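PDB 5KU5: sensor histidine kinase CusS from Escherichia coli, which senses copper and silver ions through its periplasmic sensor domain, the part present here, and activates the response regulator CusR by phosphorylation. Local coordinates for residues L116-L121 / P126-Y131; M96-P99 / H105-H108; E8-D13 / D137-Y142. All blocks are in the same frame, centred on the assembly; numbering follows the deposited sequence. Where two conformers were deposited one is given.

Contact 1. Residues L116-L121 / P126-Y131; sequences LPVGPL and PIYTLY
V118 and Y128 face each other as a hydrogen-bonded antiparallel pair, their side chains on the same face of the sheet and slanted across one another, with V118 CG1 4.0 Å from Y128 CB. L116 and L130 share that face, and V118 CB also reaches L130 CB at 4.1 Å. On the reverse face P117 pairs with T129 and lays its CB against P126 CG, 3.9 Å away. Both hydrogen-bonded pairs are doubly joined: L130 N to L116 O spans 2.9 Å, and Y128 N to V118 O 3.0 Å. Beyond V118 a beta bulge shifts the register by one, and there I127 N bonds to P120 O at 3.2 Å. I127 holds CG1 between its backbone N and carbonyl carbon (chi1 62°), which brings CD1 to within 3.8 Å of P120 CD while CG1 lies over the centre of the Y128 ring. L121 runs alongside P126, L121 CD2 meeting P126 CD at 3.7 Å. This hairpin of strands 111-122 and 125-135 belongs to the antiparallel sheet of the PDC fold: helix 2-25 covers L116, V118 and L130, helix 32-44 covers P120, I127 and Y128, and strand 49-54 bonds to T129 and Y131.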
ATOM      1  N   LEU A 116      -9.339 -13.171   9.816  1.00 28.17           N
ATOM      2  CA  LEU A 116      -8.594 -14.422   9.958  1.00 28.83           C
ATOM      3  C   LEU A 116      -8.126 -14.643  11.399  1.00 29.33           C
ATOM      4  O   LEU A 116      -7.927 -13.669  12.136  1.00 29.38           O
ATOM      5  CB  LEU A 116      -7.385 -14.454   9.014  1.00 29.06           C
ATOM      6  CG  LEU A 116      -6.214 -13.488   9.264  1.00 29.30           C
ATOM      7  CD1 LEU A 116      -4.927 -14.034   8.660  1.00 29.57           C
ATOM      8  CD2 LEU A 116      -6.509 -12.092   8.730  1.00 29.42           C
ATOM      9  N   PRO A 117      -7.936 -15.919  11.804  1.00 29.55           N
ATOM     10  CA  PRO A 117      -7.309 -16.176  13.102  1.00 29.30           C
ATOM     11  C   PRO A 117      -5.839 -15.766  13.077  1.00 29.45           C
ATOM     12  O   PRO A 117      -5.177 -15.924  12.048  1.00 29.75           O
ATOM     13  CB  PRO A 117      -7.447 -17.700  13.280  1.00 29.47           C
ATOM     14  CG  PRO A 117      -8.427 -18.146  12.247  1.00 29.60           C
ATOM     15  CD  PRO A 117      -8.276 -17.180  11.116  1.00 29.58           C
ATOM     16  N   VAL A 118      -5.343 -15.258  14.202  1.00 29.48           N
ATOM     17  CA  VAL A 118      -4.008 -14.656  14.275  1.00 29.87           C
ATOM     18  C   VAL A 118      -3.436 -14.793  15.692  1.00 30.10           C
ATOM     19  O   VAL A 118      -4.178 -15.002  16.654  1.00 29.83           O
ATOM     20  CB  VAL A 118      -4.074 -13.184  13.738  1.00 30.20           C
ATOM     21  CG1 VAL A 118      -3.409 -12.153  14.646  1.00 30.41           C
ATOM     22  CG2 VAL A 118      -3.509 -13.095  12.324  1.00 30.09           C
ATOM     23  N   GLY A 119      -2.113 -14.712  15.798  1.00 31.14           N
ATOM     24  CA  GLY A 119      -1.413 -14.762  17.084  1.00 31.99           C
ATOM     25  C   GLY A 119      -0.926 -16.150  17.469  1.00 32.91           C
ATOM     26  O   GLY A 119      -1.152 -17.114  16.735  1.00 32.69           O
ATOM     27  N   PRO A 120      -0.254 -16.262  18.631  1.00 34.42           N
ATOM     28  CA  PRO A 120       0.249 -17.549  19.109  1.00 34.60           C
ATOM     29  C   PRO A 120      -0.876 -18.465  19.592  1.00 35.50           C
ATOM     30  O   PRO A 120      -1.965 -17.992  19.930  1.00 34.82           O
ATOM     31  CB  PRO A 120       1.155 -17.153  20.274  1.00 34.73           C
ATOM     32  CG  PRO A 120       0.514 -15.925  20.815  1.00 34.58           C
ATOM     33  CD  PRO A 120       0.000 -15.186  19.611  1.00 34.30           C
ATOM     34  N   LEU A 121      -0.594 -19.763  19.638  1.00 36.96           N
ATOM     35  CA  LEU A 121      -1.609 -20.777  19.928  1.00 38.30           C
ATOM     36  C   LEU A 121      -1.796 -20.990  21.432  1.00 38.49           C
ATOM     37  O   LEU A 121      -0.830 -20.974  22.197  1.00 39.13           O
ATOM     38  CB  LEU A 121      -1.237 -22.104  19.259  1.00 38.63           C
ATOM     39  CG  LEU A 121      -0.957 -22.056  17.752  1.00 38.94           C
ATOM     40  CD1 LEU A 121      -0.420 -23.395  17.269  1.00 39.22           C
ATOM     41  CD2 LEU A 121      -2.206 -21.664  16.973  1.00 39.22           C
ATOM     42  N   PRO A 126      -5.386 -20.146  17.695  1.00 36.48           N
ATOM     43  CA  PRO A 126      -4.849 -18.784  17.834  1.00 35.66           C
ATOM     44  C   PRO A 126      -5.680 -17.901  18.770  1.00 34.47           C
ATOM     45  O   PRO A 126      -6.909 -17.977  18.754  1.00 34.00           O
ATOM     46  CB  PRO A 126      -4.885 -18.241  16.401  1.00 36.08           C
ATOM     47  CG  PRO A 126      -4.841 -19.452  15.537  1.00 36.01           C
ATOM     48  CD  PRO A 126      -5.649 -20.473  16.279  1.00 36.23           C
ATOM     49  N   ILE A 127      -5.001 -17.094  19.582  1.00 33.33           N
ATOM     50  CA  ILE A 127      -5.669 -16.260  20.596  1.00 32.90           C
ATOM     51  C   ILE A 127      -6.468 -15.072  20.043  1.00 32.15           C
ATOM     52  O   ILE A 127      -7.353 -14.567  20.736  1.00 32.38           O
ATOM     53  CB  ILE A 127      -4.694 -15.750  21.694  1.00 33.36           C
ATOM     54  CG1 ILE A 127      -3.579 -14.861  21.116  1.00 33.70           C
ATOM     55  CG2 ILE A 127      -4.108 -16.925  22.469  1.00 33.45           C
ATOM     56  CD1 ILE A 127      -2.671 -14.260  22.168  1.00 33.92           C
ATOM     57  N   TYR A 128      -6.161 -14.624  18.821  1.00 30.58           N
ATOM     58  CA  TYR A 128      -6.837 -13.462  18.231  1.00 29.61           C
ATOM     59  C   TYR A 128      -7.609 -13.784  16.956  1.00 28.40           C
ATOM     60  O   TYR A 128      -7.333 -14.773  16.280  1.00 27.86           O
ATOM     61  CB  TYR A 128      -5.832 -12.366  17.878  1.00 29.82           C
ATOM     62  CG  TYR A 128      -4.967 -11.850  19.007  1.00 30.20           C
ATOM     63  CD1 TYR A 128      -5.529 -11.396  20.203  1.00 30.23           C
ATOM     64  CD2 TYR A 128      -3.580 -11.758  18.857  1.00 30.47           C
ATOM     65  CE1 TYR A 128      -4.730 -10.901  21.228  1.00 30.22           C
ATOM     66  CE2 TYR A 128      -2.775 -11.263  19.873  1.00 30.58           C
ATOM     67  CZ  TYR A 128      -3.350 -10.834  21.054  1.00 30.38           C
ATOM     68  OH  TYR A 128      -2.540 -10.344  22.053  1.00 30.84           O
ATOM     69  N   THR A 129      -8.575 -12.923  16.644  1.00 27.70           N
ATOM     70  CA  THR A 129      -9.166 -12.836  15.312  1.00 27.09           C
ATOM     71  C   THR A 129      -8.919 -11.414  14.828  1.00 26.32           C
ATOM     72  O   THR A 129      -9.393 -10.460  15.441  1.00 26.16           O
ATOM     73  CB  THR A 129     -10.674 -13.138  15.321  1.00 27.18           C
ATOM     74  OG1 THR A 129     -10.888 -14.447  15.853  1.00 27.79           O
ATOM     75  CG2 THR A 129     -11.259 -13.088  13.905  1.00 27.19           C
ATOM     76  N   LEU A 130      -8.159 -11.288  13.744  1.00 25.94           N
ATOM     77  CA  LEU A 130      -7.839  -9.998  13.137  1.00 25.82           C
ATOM     78  C   LEU A 130      -8.865  -9.667  12.058  1.00 25.86           C
ATOM     79  O   LEU A 130      -9.104 -10.481  11.170  1.00 25.61           O
ATOM     80  CB  LEU A 130      -6.440 -10.042  12.516  1.00 25.94           C
ATOM     81  CG  LEU A 130      -5.949  -8.805  11.757  1.00 25.99           C
ATOM     82  CD1 LEU A 130      -5.913  -7.572  12.653  1.00 26.03           C
ATOM     83  CD2 LEU A 130      -4.581  -9.083  11.165  1.00 26.00           C
ATOM     84  N   TYR A 131      -9.460  -8.478  12.148  1.00 26.05           N
ATOM     85  CA  TYR A 131     -10.368  -7.946  11.129  1.00 26.06           C
ATOM     86  C   TYR A 131      -9.655  -6.808  10.404  1.00 25.40           C
ATOM     87  O   TYR A 131      -9.081  -5.935  11.053  1.00 25.32           O
ATOM     88  CB  TYR A 131     -11.649  -7.418  11.775  1.00 26.48           C
ATOM     89  CG  TYR A 131     -12.499  -8.486  12.423  1.00 27.19           C
ATOM     90  CD1 TYR A 131     -12.171  -8.998  13.677  1.00 27.56           C
ATOM     91  CD2 TYR A 131     -13.640  -8.983  11.788  1.00 27.45           C
ATOM     92  CE1 TYR A 131     -12.950  -9.975  14.280  1.00 27.85           C
ATOM     93  CE2 TYR A 131     -14.422  -9.964  12.382  1.00 27.60           C
ATOM     94  CZ  TYR A 131     -14.073 -10.458  13.625  1.00 28.03           C
ATOM     95  OH  TYR A 131     -14.843 -11.429  14.226  1.00 29.01           O
TER

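Contact 2. Residues M96-P99 / H105-H108; sequences MMMP and HMEH. With AG (silver ion), chain E.
M96, M98 and H108 converge on one silver ion, M96 through SD at 2.5 Å, M98 through SD at 2.6 Å and H108 through ND1 at 2.5 Å; S47 adds its backbone O as the fourth ligand. The two thioethers arrive by different routes. M96 is extended throughout, with CG anti to the backbone N (chi1 -175°), whereas M98 folds back at chi2 and chi3 so that its sulfur turns in beside the imidazole. Soft thioether sulfurs and a borderline imidazole nitrogen suit silver, a soft cation. The apolar contact is made by the M98 methyl, whose CE lies 3.7 Å from M106 CB; M106 CB in turn sits over one face of the H108 ring, toward its rim. The hydrogen bond from M96 N to H108 O is short and nearly straight, 2.8 Å. Water completes the polar joins: one molecule donates hydrogen bonds to M96 O and M106 O and accepts from H108 N, while a second links P99 O with M106 N. Neither segment is helix or strand; both belong to the long loop between strands 89-91 and 111-122, and S47 comes from the connection between helix 32-44 and strand 49-54.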
ATOM      1  N   MET A  96     -13.956   7.079   8.473  1.00 26.40           N
ATOM      2  CA  MET A  96     -12.612   7.288   8.999  1.00 27.06           C
ATOM      3  C   MET A  96     -12.286   8.767   8.892  1.00 28.24           C
ATOM      4  O   MET A  96     -12.420   9.347   7.814  1.00 28.63           O
ATOM      5  CB  MET A  96     -11.588   6.478   8.202  1.00 26.62           C
ATOM      6  CG  MET A  96     -10.173   6.553   8.756  1.00 26.43           C
ATOM      7  SD  MET A  96      -9.004   5.539   7.835  1.00 26.27           S
ATOM      8  CE  MET A  96      -7.460   6.119   8.538  1.00 26.17           C
ATOM      9  N   MET A  97     -11.854   9.365  10.005  1.00 29.30           N
ATOM     10  CA  MET A  97     -11.426  10.766  10.021  0.50 29.24           C
ATOM     11  C   MET A  97     -10.181  10.904   9.152  1.00 29.08           C
ATOM     12  O   MET A  97      -9.239  10.117   9.281  1.00 29.15           O
ATOM     13  CB  MET A  97     -11.130  11.231  11.455  0.50 29.62           C
ATOM     14  CG  MET A  97     -10.634  12.670  11.588  0.50 29.63           C
ATOM     15  SD  MET A  97     -11.681  13.895  10.771  0.50 29.88           S
ATOM     16  CE  MET A  97     -13.139  13.854  11.810  0.50 29.66           C
ATOM     17  N   MET A  98     -10.186  11.895   8.264  1.00 28.36           N
ATOM     18  CA  MET A  98      -9.065  12.147   7.363  1.00 27.90           C
ATOM     19  C   MET A  98      -8.686  13.627   7.403  1.00 28.17           C
ATOM     20  O   MET A  98      -9.543  14.476   7.671  1.00 27.89           O
ATOM     21  CB  MET A  98      -9.433  11.717   5.939  1.00 27.43           C
ATOM     22  CG  MET A  98      -9.626  10.216   5.757  1.00 26.96           C
ATOM     23  SD  MET A  98      -8.124   9.246   5.977  1.00 26.17           S
ATOM     24  CE  MET A  98      -7.239   9.589   4.459  1.00 26.39           C
ATOM     25  N   PRO A  99      -7.401  13.941   7.143  1.00 28.48           N
ATOM     26  CA  PRO A  99      -6.926  15.318   7.261  1.00 28.56           C
ATOM     27  C   PRO A  99      -7.318  16.199   6.080  1.00 28.68           C
ATOM     28  O   PRO A  99      -7.719  15.696   5.030  1.00 29.46           O
ATOM     29  CB  PRO A  99      -5.404  15.151   7.305  1.00 28.65           C
ATOM     30  CG  PRO A  99      -5.151  13.948   6.468  1.00 28.64           C
ATOM     31  CD  PRO A  99      -6.319  13.032   6.708  1.00 28.72           C
ATOM     32  N   HIS A 105      -9.338  16.579   0.602  1.00 39.09           N
ATOM     33  CA  HIS A 105      -9.875  15.727   1.673  1.00 38.56           C
ATOM     34  C   HIS A 105     -10.368  14.387   1.123  1.00 38.80           C
ATOM     35  O   HIS A 105     -11.044  14.345   0.094  1.00 39.22           O
ATOM     36  CB  HIS A 105     -11.019  16.426   2.419  1.00 37.99           C
ATOM     37  CG  HIS A 105     -11.602  15.605   3.531  1.00 37.20           C
ATOM     38  ND1 HIS A 105     -12.765  14.880   3.389  1.00 36.83           N
ATOM     39  CD2 HIS A 105     -11.168  15.376   4.793  1.00 36.69           C
ATOM     40  CE1 HIS A 105     -13.029  14.249   4.519  1.00 36.65           C
ATOM     41  NE2 HIS A 105     -12.074  14.532   5.387  1.00 36.71           N
ATOM     42  N   MET A 106     -10.032  13.306   1.825  1.00 39.20           N
ATOM     43  CA  MET A 106     -10.422  11.946   1.433  1.00 40.14           C
ATOM     44  C   MET A 106     -11.663  11.511   2.214  1.00 37.69           C
ATOM     45  O   MET A 106     -11.638  11.460   3.443  1.00 37.00           O
ATOM     46  CB  MET A 106      -9.275  10.966   1.700  1.00 42.31           C
ATOM     47  CG  MET A 106      -8.019  11.236   0.883  1.00 44.12           C
ATOM     48  SD  MET A 106      -8.157  10.669  -0.823  1.00 47.40           S
ATOM     49  CE  MET A 106      -7.499   9.007  -0.677  1.00 46.80           C
ATOM     50  N   GLU A 107     -12.740  11.216   1.490  1.00 35.28           N
ATOM     51  CA  GLU A 107     -13.980  10.701   2.074  1.00 34.34           C
ATOM     52  C   GLU A 107     -13.887   9.176   2.134  1.00 31.42           C
ATOM     53  O   GLU A 107     -13.981   8.515   1.100  1.00 30.06           O
ATOM     54  CB  GLU A 107     -15.182  11.149   1.218  1.00 35.89           C
ATOM     55  CG  GLU A 107     -16.543  10.540   1.568  1.00 37.88           C
ATOM     56  CD  GLU A 107     -17.026  10.869   2.970  1.00 40.31           C
ATOM     57  OE1 GLU A 107     -16.675  11.950   3.502  1.00 42.22           O
ATOM     58  OE2 GLU A 107     -17.782  10.046   3.538  1.00 41.67           O
ATOM     59  N   HIS A 108     -13.692   8.630   3.339  1.00 29.03           N
ATOM     60  CA  HIS A 108     -13.573   7.176   3.544  1.00 27.81           C
ATOM     61  C   HIS A 108     -14.649   6.623   4.486  1.00 27.34           C
ATOM     62  O   HIS A 108     -14.496   6.680   5.707  1.00 27.22           O
ATOM     63  CB  HIS A 108     -12.174   6.815   4.071  1.00 26.83           C
ATOM     64  CG  HIS A 108     -11.092   6.890   3.035  1.00 26.22           C
ATOM     65  ND1 HIS A 108      -9.757   6.903   3.362  1.00 25.53           N
ATOM     66  CD2 HIS A 108     -11.143   6.965   1.683  1.00 25.57           C
ATOM     67  CE1 HIS A 108      -9.028   6.972   2.264  1.00 25.28           C
ATOM     68  NE2 HIS A 108      -9.846   7.010   1.229  1.00 25.34           N
TER
HETATM   69 AG    AG E 201      -8.934   6.763   5.669  1.00 24.55          AG
HETATM   70  O   HOH W   1     -13.329  10.538   5.495  1.00 24.60           O
HETATM   71  O   HOH W   2      -7.601  13.206   3.469  1.00 30.62           O

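Contact 3. Residues E8-D13 / D137-Y142; sequences EQDIND and DFHLHY. With AG (silver ion), chain F.
D10 and H139 each set CG opposite the carbonyl carbon, beside the backbone N (chi1 -64° and -63°), and so reach toward one another from facing helices. The same choice in Q9, followed by an extended chain, carries its amide to the edge of the H139 ring, where OE1 lies in the ring plane 3.6 Å from H139 CE1. Between the first pair, H139 NE2 donates to D10 OD1 over 2.7 Å. The acceptor oxygen is met on its syn side, a little out of the carboxylate plane, and the carboxylate and imidazole planes stand 52° apart. With NE2 acting as donor, H139 ND1 binds a silver ion at 2.5 Å, the ion standing well out of the ring plane, and H5 NE2 of the second subunit supplies the other ligand. The site therefore straddles the dimer interface, joining the C-terminal helix of one subunit to the start of the long N-terminal helix of the other, both helices being parts of the PDC-fold sensor domain. D10 is a second-shell residue: it helps fix the ring's rotation, and its negative charge probably polarises the imidazole and strengthens ND1 as a donor to the metal. That charge is shared, since D10 OD2 also forms a salt bridge with R112, while Q9 finds its polar partner across the interface, its NE2 bonding to OE1 of Q9 of the second subunit.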
ATOM      1  N   GLU A   8     -10.392  -7.730  -7.138  1.00 25.03           N
ATOM      2  CA  GLU A   8      -9.100  -8.431  -7.156  1.00 25.27           C
ATOM      3  C   GLU A   8      -7.929  -7.526  -6.755  1.00 24.99           C
ATOM      4  O   GLU A   8      -7.022  -7.976  -6.045  1.00 23.94           O
ATOM      5  CB  GLU A   8      -8.839  -9.076  -8.526  1.00 25.89           C
ATOM      6  CG  GLU A   8      -9.737 -10.272  -8.840  1.00 26.49           C
ATOM      7  CD  GLU A   8      -9.474 -11.485  -7.954  1.00 27.44           C
ATOM      8  OE1 GLU A   8      -8.297 -11.778  -7.644  1.00 28.41           O
ATOM      9  OE2 GLU A   8     -10.451 -12.158  -7.565  1.00 27.86           O
ATOM     10  N   GLN A   9      -7.951  -6.266  -7.201  1.00 25.06           N
ATOM     11  CA  GLN A   9      -7.005  -5.246  -6.710  1.00 25.46           C
ATOM     12  C   GLN A   9      -7.012  -5.183  -5.179  1.00 24.56           C
ATOM     13  O   GLN A   9      -5.960  -5.251  -4.545  1.00 24.21           O
ATOM     14  CB  GLN A   9      -7.338  -3.848  -7.257  1.00 26.45           C
ATOM     15  CG  GLN A   9      -6.908  -3.572  -8.686  1.00 27.34           C
ATOM     16  CD  GLN A   9      -7.182  -2.128  -9.090  1.00 28.58           C
ATOM     17  OE1 GLN A   9      -8.297  -1.627  -8.915  1.00 29.72           O
ATOM     18  NE2 GLN A   9      -6.167  -1.448  -9.622  1.00 28.72           N
ATOM     19  N   ASP A  10      -8.210  -5.067  -4.609  1.00 23.97           N
ATOM     20  CA  ASP A  10      -8.394  -4.981  -3.153  1.00 23.88           C
ATOM     21  C   ASP A  10      -7.977  -6.256  -2.433  1.00 24.10           C
ATOM     22  O   ASP A  10      -7.281  -6.195  -1.422  1.00 24.21           O
ATOM     23  CB  ASP A  10      -9.854  -4.660  -2.809  1.00 23.52           C
ATOM     24  CG  ASP A  10     -10.287  -3.296  -3.309  1.00 23.51           C
ATOM     25  OD1 ASP A  10      -9.428  -2.543  -3.816  1.00 23.33           O
ATOM     26  OD2 ASP A  10     -11.486  -2.968  -3.204  1.00 23.02           O
ATOM     27  N   ILE A  11      -8.406  -7.402  -2.957  1.00 24.54           N
ATOM     28  CA  ILE A  11      -8.051  -8.712  -2.386  1.00 25.35           C
ATOM     29  C   ILE A  11      -6.527  -8.895  -2.300  1.00 25.51           C
ATOM     30  O   ILE A  11      -6.019  -9.395  -1.295  1.00 24.93           O
ATOM     31  CB  ILE A  11      -8.729  -9.863  -3.170  1.00 25.81           C
ATOM     32  CG1 ILE A  11     -10.228  -9.892  -2.834  1.00 26.29           C
ATOM     33  CG2 ILE A  11      -8.099 -11.218  -2.852  1.00 26.13           C
ATOM     34  CD1 ILE A  11     -11.085 -10.623  -3.845  1.00 26.67           C
ATOM     35  N   ASN A  12      -5.816  -8.469  -3.343  1.00 26.08           N
ATOM     36  CA  ASN A  12      -4.354  -8.506  -3.358  1.00 26.93           C
ATOM     37  C   ASN A  12      -3.723  -7.624  -2.271  1.00 26.39           C
ATOM     38  O   ASN A  12      -2.789  -8.052  -1.589  1.00 26.10           O
ATOM     39  CB  ASN A  12      -3.832  -8.107  -4.743  1.00 28.12           C
ATOM     40  CG  ASN A  12      -2.320  -8.189  -4.847  1.00 29.38           C
ATOM     41  OD1 ASN A  12      -1.657  -7.205  -5.178  1.00 31.08           O
ATOM     42  ND2 ASN A  12      -1.765  -9.363  -4.555  1.00 30.01           N
ATOM     43  N   ASP A  13      -4.229  -6.399  -2.121  1.00 26.22           N
ATOM     44  CA  ASP A  13      -3.793  -5.502  -1.037  1.00 26.23           C
ATOM     45  C   ASP A  13      -4.090  -6.106   0.338  1.00 25.48           C
ATOM     46  O   ASP A  13      -3.236  -6.081   1.225  1.00 25.48           O
ATOM     47  CB  ASP A  13      -4.462  -4.122  -1.146  1.00 27.11           C
ATOM     48  CG  ASP A  13      -3.996  -3.322  -2.363  1.00 28.32           C
ATOM     49  OD1 ASP A  13      -3.048  -3.753  -3.059  1.00 29.26           O
ATOM     50  OD2 ASP A  13      -4.582  -2.246  -2.621  1.00 28.87           O
ATOM     51  N   ASP A 137     -13.883   3.564  -1.431  1.00 23.21           N
ATOM     52  CA  ASP A 137     -14.638   4.757  -1.834  1.00 23.68           C
ATOM     53  C   ASP A 137     -14.249   5.247  -3.223  1.00 23.79           C
ATOM     54  O   ASP A 137     -15.115   5.650  -4.000  1.00 23.71           O
ATOM     55  CB  ASP A 137     -14.466   5.890  -0.822  1.00 23.83           C
ATOM     56  CG  ASP A 137     -15.016   5.534   0.540  1.00 23.80           C
ATOM     57  OD1 ASP A 137     -14.391   4.706   1.235  1.00 24.27           O
ATOM     58  OD2 ASP A 137     -16.066   6.083   0.925  1.00 23.94           O
ATOM     59  N   PHE A 138     -12.957   5.190  -3.539  1.00 24.02           N
ATOM     60  CA  PHE A 138     -12.477   5.581  -4.866  1.00 24.43           C
ATOM     61  C   PHE A 138     -13.041   4.675  -5.970  1.00 24.57           C
ATOM     62  O   PHE A 138     -13.336   5.166  -7.057  1.00 24.86           O
ATOM     63  CB  PHE A 138     -10.940   5.630  -4.909  1.00 24.56           C
ATOM     64  CG  PHE A 138     -10.385   6.453  -6.041  1.00 25.20           C
ATOM     65  CD1 PHE A 138     -10.766   7.786  -6.211  1.00 25.77           C
ATOM     66  CD2 PHE A 138      -9.462   5.909  -6.931  1.00 25.39           C
ATOM     67  CE1 PHE A 138     -10.254   8.548  -7.253  1.00 26.05           C
ATOM     68  CE2 PHE A 138      -8.943   6.668  -7.970  1.00 25.53           C
ATOM     69  CZ  PHE A 138      -9.339   7.987  -8.133  1.00 25.91           C
ATOM     70  N   HIS A 139     -13.216   3.379  -5.687  1.00 25.01           N
ATOM     71  CA  HIS A 139     -13.911   2.457  -6.614  1.00 25.61           C
ATOM     72  C   HIS A 139     -15.345   2.915  -6.880  1.00 26.44           C
ATOM     73  O   HIS A 139     -15.773   2.993  -8.032  1.00 26.66           O
ATOM     74  CB  HIS A 139     -13.968   1.009  -6.087  1.00 25.19           C
ATOM     75  CG  HIS A 139     -12.631   0.360  -5.904  1.00 24.82           C
ATOM     76  ND1 HIS A 139     -11.745   0.189  -6.938  1.00 24.86           N
ATOM     77  CD2 HIS A 139     -12.045  -0.192  -4.815  1.00 24.87           C
ATOM     78  CE1 HIS A 139     -10.662  -0.426  -6.498  1.00 24.67           C
ATOM     79  NE2 HIS A 139     -10.819  -0.666  -5.212  1.00 24.73           N
ATOM     80  N   LEU A 140     -16.069   3.217  -5.803  1.00 27.36           N
ATOM     81  CA  LEU A 140     -17.478   3.604  -5.875  1.00 27.76           C
ATOM     82  C   LEU A 140     -17.681   4.978  -6.520  1.00 29.11           C
ATOM     83  O   LEU A 140     -18.651   5.172  -7.253  1.00 29.17           O
ATOM     84  CB  LEU A 140     -18.120   3.579  -4.479  1.00 27.60           C
ATOM     85  CG  LEU A 140     -18.109   2.240  -3.726  1.00 27.61           C
ATOM     86  CD1 LEU A 140     -18.728   2.401  -2.346  1.00 27.56           C
ATOM     87  CD2 LEU A 140     -18.825   1.147  -4.510  1.00 27.67           C
ATOM     88  N   HIS A 141     -16.776   5.922  -6.249  1.00 30.43           N
ATOM     89  CA  HIS A 141     -16.802   7.230  -6.918  1.00 31.80           C
ATOM     90  C   HIS A 141     -16.707   7.094  -8.437  1.00 31.76           C
ATOM     91  O   HIS A 141     -17.405   7.798  -9.164  1.00 31.98           O
ATOM     92  CB  HIS A 141     -15.672   8.143  -6.423  1.00 33.10           C
ATOM     93  CG  HIS A 141     -15.830   8.593  -5.003  1.00 35.17           C
ATOM     94  ND1 HIS A 141     -14.754   8.826  -4.173  1.00 36.45           N
ATOM     95  CD2 HIS A 141     -16.938   8.840  -4.262  1.00 36.24           C
ATOM     96  CE1 HIS A 141     -15.190   9.206  -2.986  1.00 36.56           C
ATOM     97  NE2 HIS A 141     -16.511   9.219  -3.011  1.00 36.52           N
ATOM     98  N   TYR A 142     -15.848   6.189  -8.905  1.00 31.77           N
ATOM     99  CA  TYR A 142     -15.703   5.926 -10.340  1.00 32.29           C
ATOM    100  C   TYR A 142     -16.979   5.347 -10.954  1.00 33.15           C
ATOM    101  O   TYR A 142     -17.435   5.831 -11.992  1.00 33.39           O
ATOM    102  CB  TYR A 142     -14.511   4.998 -10.608  1.00 31.62           C
ATOM    103  CG  TYR A 142     -14.346   4.588 -12.061  1.00 31.29           C
ATOM    104  CD1 TYR A 142     -13.801   5.467 -13.000  1.00 31.04           C
ATOM    105  CD2 TYR A 142     -14.734   3.319 -12.498  1.00 31.03           C
ATOM    106  CE1 TYR A 142     -13.649   5.095 -14.329  1.00 30.72           C
ATOM    107  CE2 TYR A 142     -14.587   2.938 -13.825  1.00 31.05           C
ATOM    108  CZ  TYR A 142     -14.043   3.830 -14.738  1.00 30.84           C
ATOM    109  OH  TYR A 142     -13.898   3.457 -16.054  1.00 30.92           O
TER
HETATM  110 AG    AG F 202     -11.165   1.864  -8.647  1.00 25.97          AG

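How the contacts relate
Contacts 2 and 3 are the metal-binding pair: each holds a different silver ion, and the two ions, AG of chain E and AG of chain F, lie 15.3 Å apart. They adjoin, with E107 O packing 3.2 Å from D137 CG, so the loop around the first ion rests on the helix that carries H139. Contact 2 is confined to one subunit, whereas the silver of contact 3 is shared with the second. Contact 1 is remote from both, its centre about 29 Å from that of contact 2 and 26 Å from that of contact 3. Even so, strand 125-135 leads directly into helix 137-146, and helix 2-25 serves contacts 1 and 3 alike.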